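PDB 3K11: putative glycosyl hydrolase, which is probably a hydrolase of glycosyl hydrolase family 88, although its substrate and exact reaction remain undetermined. Local coordinates for residues A90-A95 against I155-K160; V211-R216 against L279-E284; F113-A118 against S163-G168. All coordinates share one frame; numbering follows the deposited sequence.

Contact 1: A90-A95 against I155-K160; sequences ALIAAA and IKLRLK. With EDO (1,2-ethanediol), chain P.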
ATOM      1  N   ALA A  90      12.417 -28.518 -13.960  1.00 24.24           N
ATOM      2  CA  ALA A  90      12.751 -28.570 -12.528  1.00 25.31           C
ATOM      3  C   ALA A  90      13.542 -29.806 -12.141  1.00 25.25           C
ATOM      4  O   ALA A  90      14.552 -29.742 -11.395  1.00 26.70           O
ATOM      5  CB  ALA A  90      11.476 -28.492 -11.706  1.00 24.29           C
ATOM      6  N   LEU A  91      13.075 -30.956 -12.615  1.00 24.33           N
ATOM      7  CA  LEU A  91      13.711 -32.246 -12.280  1.00 25.57           C
ATOM      8  C   LEU A  91      15.063 -32.436 -12.940  1.00 26.82           C
ATOM      9  O   LEU A  91      15.976 -33.047 -12.343  1.00 26.08           O
ATOM     10  CB  LEU A  91      12.753 -33.390 -12.630  1.00 26.07           C
ATOM     11  CG  LEU A  91      11.538 -33.492 -11.685  1.00 24.87           C
ATOM     12  CD1 LEU A  91      10.479 -34.470 -12.257  1.00 20.44           C
ATOM     13  CD2 LEU A  91      11.956 -33.836 -10.213  1.00 23.49           C
ATOM     14  N   ILE A  92      15.227 -31.914 -14.160  1.00 22.74           N
ATOM     15  CA  ILE A  92      16.546 -31.886 -14.789  1.00 24.60           C
ATOM     16  C   ILE A  92      17.498 -31.101 -13.889  1.00 25.99           C
ATOM     17  O   ILE A  92      18.624 -31.513 -13.601  1.00 25.84           O
ATOM     18  CB  ILE A  92      16.476 -31.283 -16.199  1.00 26.69           C
ATOM     19  CG1 ILE A  92      15.716 -32.204 -17.154  1.00 27.22           C
ATOM     20  CG2 ILE A  92      17.907 -30.987 -16.785  1.00 23.80           C
ATOM     21  CD1 ILE A  92      15.240 -31.480 -18.432  1.00 23.92           C
ATOM     22  N   ALA A  93      17.029 -29.960 -13.403  1.00 26.83           N
ATOM     23  CA  ALA A  93      17.858 -29.145 -12.533  1.00 27.24           C
ATOM     24  C   ALA A  93      18.117 -29.823 -11.202  1.00 28.53           C
ATOM     25  O   ALA A  93      19.250 -29.789 -10.696  1.00 28.38           O
ATOM     26  CB  ALA A  93      17.220 -27.750 -12.309  1.00 25.28           C
ATOM     27  N   ALA A  94      17.080 -30.439 -10.626  1.00 26.25           N
ATOM     28  CA  ALA A  94      17.224 -31.106  -9.334  1.00 27.56           C
ATOM     29  C   ALA A  94      18.244 -32.256  -9.410  1.00 27.73           C
ATOM     30  O   ALA A  94      19.018 -32.473  -8.457  1.00 26.50           O
ATOM     31  CB  ALA A  94      15.892 -31.585  -8.811  1.00 27.67           C
ATOM     32  N   ALA A  95      18.268 -32.987 -10.533  1.00 27.37           N
ATOM     33  CA  ALA A  95      19.234 -34.079 -10.661  1.00 26.67           C
ATOM     34  C   ALA A  95      20.629 -33.500 -10.556  1.00 27.52           C
ATOM     35  O   ALA A  95      21.507 -34.125 -10.003  1.00 28.41           O
ATOM     36  CB  ALA A  95      19.085 -34.834 -12.004  1.00 24.24           C
ATOM     37  N   ILE A 155      14.579 -30.259 -25.253  1.00 22.02           N
ATOM     38  CA  ILE A 155      15.878 -29.780 -25.752  1.00 22.17           C
ATOM     39  C   ILE A 155      16.970 -29.899 -24.673  1.00 23.16           C
ATOM     40  O   ILE A 155      18.028 -30.489 -24.905  1.00 24.15           O
ATOM     41  CB  ILE A 155      15.777 -28.337 -26.237  1.00 24.28           C
ATOM     42  CG1 ILE A 155      14.924 -28.260 -27.518  1.00 23.09           C
ATOM     43  CG2 ILE A 155      17.171 -27.771 -26.534  1.00 22.92           C
ATOM     44  CD1 ILE A 155      14.337 -26.777 -27.760  1.00 20.47           C
ATOM     45  N   LYS A 156      16.675 -29.426 -23.460  1.00 23.82           N
ATOM     46  CA  LYS A 156      17.631 -29.494 -22.382  1.00 22.49           C
ATOM     47  C   LYS A 156      18.133 -30.898 -22.120  1.00 23.90           C
ATOM     48  O   LYS A 156      19.342 -31.128 -22.009  1.00 25.51           O
ATOM     49  CB  LYS A 156      17.035 -28.939 -21.107  1.00 23.88           C
ATOM     50  CG  LYS A 156      16.874 -27.424 -21.086  1.00 23.49           C
ATOM     51  CD  LYS A 156      16.033 -27.046 -19.900  1.00 28.86           C
ATOM     52  CE  LYS A 156      15.958 -25.549 -19.651  1.00 24.18           C
ATOM     53  NZ  LYS A 156      15.080 -25.216 -18.482  1.00 23.44           N
ATOM     54  N   LEU A 157      17.224 -31.865 -22.066  1.00 26.50           N
ATOM     55  CA  LEU A 157      17.660 -33.230 -21.781  1.00 25.39           C
ATOM     56  C   LEU A 157      18.330 -33.890 -22.984  1.00 24.83           C
ATOM     57  O   LEU A 157      19.328 -34.587 -22.835  1.00 27.97           O
ATOM     58  CB  LEU A 157      16.512 -34.090 -21.249  1.00 24.10           C
ATOM     59  CG  LEU A 157      16.927 -35.454 -20.647  1.00 27.27           C
ATOM     60  CD1 LEU A 157      17.955 -35.269 -19.528  1.00 24.03           C
ATOM     61  CD2 LEU A 157      15.694 -36.170 -20.091  1.00 23.15           C
ATOM     62  N   ARG A 158      17.815 -33.643 -24.184  1.00 25.13           N
ATOM     63  CA  ARG A 158      18.433 -34.245 -25.331  1.00 25.11           C
ATOM     64  C   ARG A 158      19.863 -33.757 -25.529  1.00 27.37           C
ATOM     65  O   ARG A 158      20.732 -34.517 -25.976  1.00 25.64           O
ATOM     66  CB  ARG A 158      17.616 -34.037 -26.595  1.00 24.05           C
ATOM     67  CG  ARG A 158      18.240 -34.742 -27.789  1.00 26.74           C
ATOM     68  CD  ARG A 158      17.219 -34.989 -28.880  1.00 26.33           C
ATOM     69  NE  ARG A 158      17.959 -35.163 -30.119  1.00 38.01           N
ATOM     70  CZ  ARG A 158      18.647 -36.242 -30.423  1.00 37.64           C
ATOM     71  NH1 ARG A 158      18.625 -37.316 -29.642  1.00 45.63           N
ATOM     72  NH2 ARG A 158      19.353 -36.265 -31.549  1.00 37.68           N
ATOM     73  N   LEU A 159      20.127 -32.499 -25.223  1.00 27.62           N
ATOM     74  CA  LEU A 159      21.495 -32.007 -25.315  1.00 29.21           C
ATOM     75  C   LEU A 159      22.412 -32.665 -24.287  1.00 30.57           C
ATOM     76  O   LEU A 159      23.622 -32.672 -24.476  1.00 31.52           O
ATOM     77  CB  LEU A 159      21.537 -30.493 -25.202  1.00 27.71           C
ATOM     78  CG  LEU A 159      20.979 -29.757 -26.434  1.00 28.22           C
ATOM     79  CD1 LEU A 159      20.792 -28.262 -26.123  1.00 25.68           C
ATOM     80  CD2 LEU A 159      21.831 -29.936 -27.696  1.00 28.81           C
ATOM     81  N   LYS A 160      21.848 -33.252 -23.238  1.00 30.57           N
ATOM     82  CA  LYS A 160      22.625 -34.024 -22.261  1.00 30.68           C
ATOM     83  C   LYS A 160      22.683 -35.508 -22.603  1.00 31.64           C
ATOM     84  O   LYS A 160      23.542 -36.218 -22.080  1.00 32.18           O
ATOM     85  CB  LYS A 160      22.048 -33.845 -20.867  1.00 31.80           C
ATOM     86  CG  LYS A 160      22.119 -32.439 -20.322  1.00 36.97           C
ATOM     87  CD  LYS A 160      21.410 -32.355 -18.972  1.00 37.28           C
ATOM     88  CE  LYS A 160      21.671 -31.003 -18.255  1.00 45.81           C
ATOM     89  NZ  LYS A 160      21.603 -31.062 -16.735  1.00 45.89           N
TER
HETATM   90  C1  EDO P  15      25.550 -36.906 -24.996  1.00 64.37           C
HETATM   91  O1  EDO P  15      24.645 -37.835 -25.555  1.00 59.21           O
HETATM   92  C2  EDO P  15      25.331 -35.589 -25.712  1.00 67.06           C
HETATM   93  O2  EDO P  15      25.720 -34.596 -24.770  1.00 77.61           O
HETATM   94  O   HOH W   1      20.445 -32.703 -15.170  1.00 34.80           O

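Contact 2: V211-R216 against L279-E284; sequences VAQMSR and LDVLPE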
ATOM      1  N   VAL A 211      12.924 -20.783 -27.714  1.00 24.27           N
ATOM      2  CA  VAL A 211      13.744 -20.130 -28.734  1.00 24.41           C
ATOM      3  C   VAL A 211      15.192 -20.082 -28.253  1.00 23.76           C
ATOM      4  O   VAL A 211      16.093 -20.428 -28.998  1.00 22.55           O
ATOM      5  CB  VAL A 211      13.188 -18.736 -29.129  1.00 23.20           C
ATOM      6  CG1 VAL A 211      14.104 -18.073 -30.193  1.00 21.58           C
ATOM      7  CG2 VAL A 211      11.728 -18.849 -29.650  1.00 23.65           C
ATOM      8  N   ALA A 212      15.438 -19.655 -27.005  1.00 23.17           N
ATOM      9  CA  ALA A 212      16.784 -19.651 -26.433  1.00 22.23           C
ATOM     10  C   ALA A 212      17.448 -21.051 -26.472  1.00 24.99           C
ATOM     11  O   ALA A 212      18.610 -21.195 -26.880  1.00 24.28           O
ATOM     12  CB  ALA A 212      16.765 -19.060 -24.976  1.00 23.34           C
ATOM     13  N   GLN A 213      16.708 -22.087 -26.096  1.00 24.79           N
ATOM     14  CA  GLN A 213      17.264 -23.438 -26.131  1.00 24.19           C
ATOM     15  C   GLN A 213      17.504 -23.941 -27.535  1.00 23.70           C
ATOM     16  O   GLN A 213      18.494 -24.649 -27.781  1.00 24.14           O
ATOM     17  CB  GLN A 213      16.374 -24.406 -25.331  1.00 23.86           C
ATOM     18  CG  GLN A 213      16.515 -24.221 -23.802  1.00 22.58           C
ATOM     19  CD  GLN A 213      17.855 -24.621 -23.278  1.00 26.68           C
ATOM     20  OE1 GLN A 213      18.487 -25.533 -23.793  1.00 24.09           O
ATOM     21  NE2 GLN A 213      18.324 -23.936 -22.240  1.00 23.47           N
HETATM   22  N   MSE A 214      16.624 -23.598 -28.466  1.00 24.24           N
HETATM   23  CA  MSE A 214      16.833 -24.001 -29.861  1.00 25.71           C
HETATM   24  C   MSE A 214      18.117 -23.420 -30.413  1.00 24.82           C
HETATM   25  O   MSE A 214      18.715 -24.030 -31.313  1.00 26.29           O
HETATM   26  CB  MSE A 214      15.718 -23.587 -30.813  1.00 27.30           C
HETATM   27  CG  MSE A 214      14.614 -24.502 -31.024  1.00 37.44           C
HETATM   28 SE   MSE A 214      14.938 -26.341 -31.379  0.75 23.44          SE
HETATM   29  CE  MSE A 214      14.860 -26.503 -33.205  1.00 28.90           C
ATOM     30  N   SER A 215      18.564 -22.262 -29.899  1.00 25.78           N
ATOM     31  CA  SER A 215      19.858 -21.731 -30.337  1.00 23.89           C
ATOM     32  C   SER A 215      20.993 -22.685 -29.997  1.00 26.22           C
ATOM     33  O   SER A 215      22.018 -22.667 -30.657  1.00 26.59           O
ATOM     34  CB  SER A 215      20.142 -20.337 -29.746  1.00 28.85           C
ATOM     35  OG  SER A 215      20.665 -20.419 -28.438  1.00 22.91           O
ATOM     36  N   ARG A 216      20.815 -23.508 -28.965  1.00 27.18           N
ATOM     37  CA  ARG A 216      21.795 -24.502 -28.538  1.00 27.94           C
ATOM     38  C   ARG A 216      21.646 -25.816 -29.298  1.00 28.56           C
ATOM     39  O   ARG A 216      22.614 -26.582 -29.458  1.00 26.48           O
ATOM     40  CB  ARG A 216      21.637 -24.812 -27.037  1.00 26.23           C
ATOM     41  CG  ARG A 216      21.764 -23.627 -26.099  1.00 30.00           C
ATOM     42  CD  ARG A 216      21.527 -24.033 -24.659  1.00 30.99           C
ATOM     43  NE  ARG A 216      22.540 -24.999 -24.246  1.00 29.96           N
ATOM     44  CZ  ARG A 216      22.333 -26.111 -23.519  1.00 36.05           C
ATOM     45  NH1 ARG A 216      21.121 -26.495 -23.068  1.00 30.10           N
ATOM     46  NH2 ARG A 216      23.380 -26.875 -23.240  1.00 37.40           N
ATOM     47  N   LEU A 279      19.059 -15.676 -19.625  1.00 22.66           N
ATOM     48  CA  LEU A 279      20.395 -15.395 -19.124  1.00 21.70           C
ATOM     49  C   LEU A 279      21.276 -16.659 -18.907  1.00 24.30           C
ATOM     50  O   LEU A 279      22.526 -16.595 -18.935  1.00 24.19           O
ATOM     51  CB  LEU A 279      20.323 -14.483 -17.897  1.00 20.05           C
ATOM     52  CG  LEU A 279      19.889 -13.058 -18.144  1.00 23.50           C
ATOM     53  CD1 LEU A 279      19.515 -12.438 -16.838  1.00 20.57           C
ATOM     54  CD2 LEU A 279      20.951 -12.226 -18.904  1.00 24.12           C
ATOM     55  N   ASP A 280      20.634 -17.822 -18.728  1.00 24.15           N
ATOM     56  CA  ASP A 280      21.368 -19.083 -18.710  1.00 24.44           C
ATOM     57  C   ASP A 280      21.974 -19.396 -20.061  1.00 24.68           C
ATOM     58  O   ASP A 280      22.946 -20.124 -20.147  1.00 24.51           O
ATOM     59  CB  ASP A 280      20.429 -20.237 -18.341  1.00 25.47           C
ATOM     60  CG  ASP A 280      20.113 -20.308 -16.841  1.00 25.02           C
ATOM     61  OD1 ASP A 280      20.812 -19.667 -16.004  1.00 25.78           O
ATOM     62  OD2 ASP A 280      19.155 -21.071 -16.494  1.00 24.60           O
ATOM     63  N   VAL A 281      21.390 -18.882 -21.138  1.00 25.15           N
ATOM     64  CA  VAL A 281      21.829 -19.252 -22.507  1.00 23.57           C
ATOM     65  C   VAL A 281      22.733 -18.194 -23.147  1.00 23.64           C
ATOM     66  O   VAL A 281      23.705 -18.514 -23.834  1.00 22.81           O
ATOM     67  CB  VAL A 281      20.604 -19.494 -23.392  1.00 24.89           C
ATOM     68  CG1 VAL A 281      20.999 -19.745 -24.817  1.00 24.15           C
ATOM     69  CG2 VAL A 281      19.763 -20.697 -22.876  1.00 23.95           C
ATOM     70  N   LEU A 282      22.418 -16.916 -22.952  1.00 22.32           N
ATOM     71  CA  LEU A 282      23.169 -15.864 -23.619  1.00 22.44           C
ATOM     72  C   LEU A 282      24.638 -15.895 -23.251  1.00 24.04           C
ATOM     73  O   LEU A 282      24.965 -15.944 -22.073  1.00 26.20           O
ATOM     74  CB  LEU A 282      22.683 -14.453 -23.233  1.00 21.46           C
ATOM     75  CG  LEU A 282      21.285 -14.032 -23.683  1.00 23.38           C
ATOM     76  CD1 LEU A 282      21.004 -12.599 -23.232  1.00 22.16           C
ATOM     77  CD2 LEU A 282      21.102 -14.218 -25.251  1.00 25.27           C
ATOM     78  N   PRO A 283      25.510 -15.771 -24.252  1.00 27.71           N
ATOM     79  CA  PRO A 283      26.933 -15.533 -23.997  1.00 25.58           C
ATOM     80  C   PRO A 283      27.089 -14.338 -23.101  1.00 25.51           C
ATOM     81  O   PRO A 283      26.303 -13.412 -23.195  1.00 23.83           O
ATOM     82  CB  PRO A 283      27.487 -15.236 -25.386  1.00 26.31           C
ATOM     83  CG  PRO A 283      26.584 -15.977 -26.312  1.00 29.70           C
ATOM     84  CD  PRO A 283      25.217 -15.905 -25.692  1.00 26.46           C
ATOM     85  N   GLU A 284      28.122 -14.318 -22.263  1.00 26.32           N
ATOM     86  CA  GLU A 284      28.254 -13.215 -21.333  1.00 28.75           C
ATOM     87  C   GLU A 284      28.606 -11.908 -22.014  1.00 25.96           C
ATOM     88  O   GLU A 284      28.332 -10.867 -21.459  1.00 27.52           O
ATOM     89  CB  GLU A 284      29.278 -13.533 -20.268  1.00 32.86           C
ATOM     90  CG  GLU A 284      28.827 -14.734 -19.458  1.00 49.27           C
ATOM     91  CD  GLU A 284      29.189 -14.636 -18.000  1.00 64.08           C
ATOM     92  OE1 GLU A 284      30.278 -14.101 -17.688  1.00 71.92           O
ATOM     93  OE2 GLU A 284      28.379 -15.110 -17.172  1.00 71.11           O
TER

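Contact 3: F113-A118 against S163-G168; sequences FLAEVA and SLPVDG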
ATOM      1  N   PHE A 113       8.493 -42.385 -23.325  1.00 23.90           N
ATOM      2  CA  PHE A 113       7.156 -42.909 -23.459  1.00 22.81           C
ATOM      3  C   PHE A 113       6.391 -42.060 -24.459  1.00 25.26           C
ATOM      4  O   PHE A 113       5.757 -42.577 -25.356  1.00 22.30           O
ATOM      5  CB  PHE A 113       6.443 -42.892 -22.097  1.00 25.13           C
ATOM      6  CG  PHE A 113       4.948 -43.120 -22.189  1.00 21.43           C
ATOM      7  CD1 PHE A 113       4.453 -44.377 -22.525  1.00 20.01           C
ATOM      8  CD2 PHE A 113       4.056 -42.096 -21.954  1.00 24.59           C
ATOM      9  CE1 PHE A 113       3.087 -44.602 -22.609  1.00 21.38           C
ATOM     10  CE2 PHE A 113       2.692 -42.300 -22.030  1.00 23.50           C
ATOM     11  CZ  PHE A 113       2.201 -43.558 -22.359  1.00 23.96           C
ATOM     12  N   LEU A 114       6.424 -40.749 -24.301  1.00 21.86           N
ATOM     13  CA  LEU A 114       5.720 -39.876 -25.242  1.00 22.75           C
ATOM     14  C   LEU A 114       6.277 -40.033 -26.666  1.00 23.32           C
ATOM     15  O   LEU A 114       5.506 -40.060 -27.631  1.00 24.68           O
ATOM     16  CB  LEU A 114       5.800 -38.428 -24.793  1.00 23.94           C
ATOM     17  CG  LEU A 114       5.010 -38.061 -23.526  1.00 26.83           C
ATOM     18  CD1 LEU A 114       5.287 -36.601 -23.162  1.00 24.04           C
ATOM     19  CD2 LEU A 114       3.501 -38.338 -23.691  1.00 23.59           C
ATOM     20  N   ALA A 115       7.601 -40.122 -26.793  1.00 24.78           N
ATOM     21  CA  ALA A 115       8.248 -40.353 -28.127  1.00 24.63           C
ATOM     22  C   ALA A 115       7.809 -41.666 -28.751  1.00 26.09           C
ATOM     23  O   ALA A 115       7.601 -41.773 -29.976  1.00 23.21           O
ATOM     24  CB  ALA A 115       9.792 -40.320 -27.993  1.00 24.72           C
ATOM     25  N   GLU A 116       7.684 -42.687 -27.918  1.00 23.01           N
ATOM     26  CA  GLU A 116       7.292 -43.985 -28.387  1.00 23.88           C
ATOM     27  C   GLU A 116       5.852 -43.984 -28.868  1.00 25.08           C
ATOM     28  O   GLU A 116       5.570 -44.533 -29.918  1.00 24.37           O
ATOM     29  CB  GLU A 116       7.419 -44.987 -27.259  1.00 23.29           C
ATOM     30  CG  GLU A 116       7.053 -46.393 -27.671  1.00 28.70           C
ATOM     31  CD  GLU A 116       7.090 -47.340 -26.507  1.00 32.72           C
ATOM     32  OE1 GLU A 116       7.101 -46.879 -25.331  1.00 41.69           O
ATOM     33  OE2 GLU A 116       7.078 -48.545 -26.787  1.00 34.56           O
ATOM     34  N   VAL A 117       4.938 -43.417 -28.074  1.00 24.28           N
ATOM     35  CA  VAL A 117       3.511 -43.565 -28.394  1.00 24.79           C
ATOM     36  C   VAL A 117       2.971 -42.531 -29.362  1.00 23.06           C
ATOM     37  O   VAL A 117       2.003 -42.805 -30.065  1.00 24.50           O
ATOM     38  CB  VAL A 117       2.609 -43.641 -27.102  1.00 22.41           C
ATOM     39  CG1 VAL A 117       3.050 -44.823 -26.204  1.00 24.95           C
ATOM     40  CG2 VAL A 117       2.571 -42.332 -26.358  1.00 22.12           C
ATOM     41  N   ALA A 118       3.596 -41.365 -29.438  1.00 23.98           N
ATOM     42  CA  ALA A 118       3.082 -40.283 -30.288  1.00 26.85           C
ATOM     43  C   ALA A 118       2.762 -40.706 -31.727  1.00 24.67           C
ATOM     44  O   ALA A 118       1.667 -40.416 -32.236  1.00 25.37           O
ATOM     45  CB  ALA A 118       4.017 -39.080 -30.259  1.00 27.87           C
ATOM     46  N   SER A 163      20.911 -40.085 -26.938  1.00 26.84           N
ATOM     47  CA  SER A 163      20.066 -41.261 -27.155  1.00 27.67           C
ATOM     48  C   SER A 163      18.573 -40.974 -26.917  1.00 27.47           C
ATOM     49  O   SER A 163      17.753 -41.818 -27.194  1.00 29.57           O
ATOM     50  CB  SER A 163      20.487 -42.408 -26.260  1.00 27.07           C
ATOM     51  OG  SER A 163      20.059 -42.251 -24.929  1.00 28.70           O
ATOM     52  N   LEU A 164      18.241 -39.803 -26.399  1.00 26.24           N
ATOM     53  CA  LEU A 164      16.840 -39.457 -26.085  1.00 25.80           C
ATOM     54  C   LEU A 164      16.101 -39.156 -27.393  1.00 25.78           C
ATOM     55  O   LEU A 164      16.404 -38.153 -28.062  1.00 26.06           O
ATOM     56  CB  LEU A 164      16.813 -38.237 -25.160  1.00 25.44           C
ATOM     57  CG  LEU A 164      15.427 -37.852 -24.663  1.00 21.79           C
ATOM     58  CD1 LEU A 164      14.837 -38.930 -23.747  1.00 22.88           C
ATOM     59  CD2 LEU A 164      15.445 -36.458 -23.956  1.00 24.69           C
ATOM     60  N   PRO A 165      15.138 -40.011 -27.789  1.00 26.04           N
ATOM     61  CA  PRO A 165      14.599 -39.889 -29.136  1.00 25.21           C
ATOM     62  C   PRO A 165      13.454 -38.876 -29.303  1.00 24.82           C
ATOM     63  O   PRO A 165      12.413 -39.187 -29.897  1.00 26.87           O
ATOM     64  CB  PRO A 165      14.180 -41.335 -29.444  1.00 27.50           C
ATOM     65  CG  PRO A 165      13.673 -41.797 -28.155  1.00 26.97           C
ATOM     66  CD  PRO A 165      14.549 -41.170 -27.090  1.00 27.87           C
ATOM     67  N   VAL A 166      13.703 -37.638 -28.878  1.00 24.62           N
ATOM     68  CA  VAL A 166      12.682 -36.589 -28.869  1.00 24.56           C
ATOM     69  C   VAL A 166      12.828 -35.553 -29.993  1.00 25.42           C
ATOM     70  O   VAL A 166      12.091 -34.558 -30.031  1.00 25.10           O
ATOM     71  CB  VAL A 166      12.625 -35.886 -27.499  1.00 26.18           C
ATOM     72  CG1 VAL A 166      12.075 -36.813 -26.418  1.00 21.88           C
ATOM     73  CG2 VAL A 166      13.966 -35.266 -27.106  1.00 20.93           C
ATOM     74  N   ASP A 167      13.692 -35.809 -30.978  1.00 23.53           N
ATOM     75  CA  ASP A 167      13.862 -34.815 -32.039  1.00 25.18           C
ATOM     76  C   ASP A 167      12.574 -34.598 -32.814  1.00 25.32           C
ATOM     77  O   ASP A 167      12.262 -33.468 -33.151  1.00 24.41           O
ATOM     78  CB  ASP A 167      14.968 -35.178 -33.015  1.00 27.00           C
ATOM     79  CG  ASP A 167      15.207 -34.056 -34.032  1.00 33.12           C
ATOM     80  OD1 ASP A 167      15.625 -32.957 -33.616  1.00 27.22           O
ATOM     81  OD2 ASP A 167      14.913 -34.257 -35.231  1.00 27.51           O
ATOM     82  N   GLY A 168      11.812 -35.653 -33.089  1.00 25.04           N
ATOM     83  CA  GLY A 168      10.572 -35.462 -33.843  1.00 26.03           C
ATOM     84  C   GLY A 168       9.598 -34.561 -33.094  1.00 25.70           C
ATOM     85  O   GLY A 168       8.990 -33.635 -33.672  1.00 23.27           O
TER

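Contact 1: A90-A95 against I155-K160
Lys156 NZ is gripped by two groups, a salt bridge to Glu277 OE2 and a hydrogen bond with Ser89 OG, while the base of the same side chain, CB, lies 4.1 Å from Ile92 CD1. Lys156 thus adds an apolar root to the packing and carries its charge along an extended chain to partners beyond the two segments. Ile92 is the residue that fills the gap. With CG1 beside its backbone N (chi1 -68°) and the chain running on extended (chi2 162°), CD1 reaches forward to a second partner, Leu157 CB, at 4.0 Å. The other branch, CG2, is met by the far end of Lys160, whose NZ stands 3.7 Å from it.

The fold is that of the six-hairpin glycosidases, an alpha/alpha barrel, and here two neighbouring helices of its inner layer, 82-98 and 148-160, point roughly the same way, the N-to-C directions of the two short segments differing by 40°. Their short axes come no closer than 10.7 Å, so a single branched side chain makes most of the apolar contact. At the edge of this packing a water donates to Ile92 O at 2.7 Å. Lys160 NZ is modelled too close to that water for a normal bond, so a bridge through it is doubtful in detail. Lys160 NZ also faces Glu96 OE1 in a long, weak ion pair. Near the last residues of helix 148-160, a 1,2-ethanediol, probably from the crystallisation liquor, donates from O2 to Leu159 O at 2.9 Å and is also bonded to Glu162 N.

Contact 2: V211-R216 against L279-E284
Two inner helices of the alpha/alpha barrel, 202-217 and 265-281, meet here through a knob-into-hole contact: the side chain of Val281 enters a hole made by Ala212, Gln213, Ser215 and Arg216. Its two methyls divide the work. CG1, anti to the backbone N (chi1 175°), comes to 3.5 Å from Ala212 O and 3.7 Å from Ser215 OG; CG2 lies 4.0 Å from Ala212 CB and 3.6 Å from Gln213 NE2.

The polar rim of the hole is held together within its own helix. Ser215 OG donates to Ala212 O at 2.7 Å, in the carbonyl plane, so the hydroxyl is turned back onto the turn before it. Gln213 bends at chi2, and Arg216 NH1 donates to Gln213 OE1 at 2.9 Å, on a lone pair and nearly in the guanidinium plane. With OE1 turned to Arg216, NE2 lies on the side of Val281. Arg216 closes the hole with its aliphatic part, CG standing 4.2 Å from Val281 CG1. A valine knob from one helical segment, seated among four side chains of the next, is a single knob-into-hole contact of the kind that joins neighbouring helices.

Contact 3: F113-A118 against S163-G168
A phi of -85° and a psi of 54° make Pro165 the centre of an inverse gamma turn, and this bend brings both its carbonyl and its ring up to Ala115. The methyl of Ala115 is the meeting point: Pro165 O lies 3.4 Å from Ala115 CB, and the ring comes in beside it with Pro165 CG at 4.2 Å from the same CB. Val166 follows, its CG1 anti to the carbonyl carbon (chi1 -69°) and grazing Ala115 CB at 4.5 Å. Ala115 and Val166 are also the closest pair along the backbones, 5.9 Å between their CA atoms, a spacing that the small alanine side chain permits.

The turn is closed by a weak hydrogen bond from Val166 N to Leu164 O, 2.9 Å long. Leu164 O has a second donor in Arg158 NH1, from helix 148-160, so the oxygen that closes the turn is held from a neighbouring helix as well. Val166 stands at the N-cap of helix 167-180, which makes this segment the entry of that helix, laid against the middle of helix 101-128. Both belong to the outer part of the alpha/alpha barrel. Leu164 adds to the seating by packing on Gln108, Phe111 and Arg112 of helix 101-128, and Arg112 NH2 also bonds Ser163 OG.

Between the two segments, then, a methyl is set against a carbonyl oxygen, a proline ring and a valine branch. The polar bonds lie within the turn or run to Arg158 and Arg112 outside the two segments; the direct contact is small and non-directional, and implies close fit more than specific binding.

In the fold
Following the chain from the N terminus, helix 82-98 supplies 90-95 and helix 101-128 supplies 113-118 before either finds its partner. Contact 1 closes first, when 155-160 returns to 90-95, and contact 3 closes just after it, when 163-168 reaches 113-118; the segments alternate, so the two contacts cross. Contact 2 comes later in series, joining 211-216 to 279-284. Contacts 1 and 2 both tie neighbouring inner helices of the barrel, and they touch through Leu159 and Arg216 and through Ile155 and Met214. Contact 3 fastens the outer layer, joined to contact 1 through Leu157 packing on Leu164. Contacts 2 and 3 do not touch.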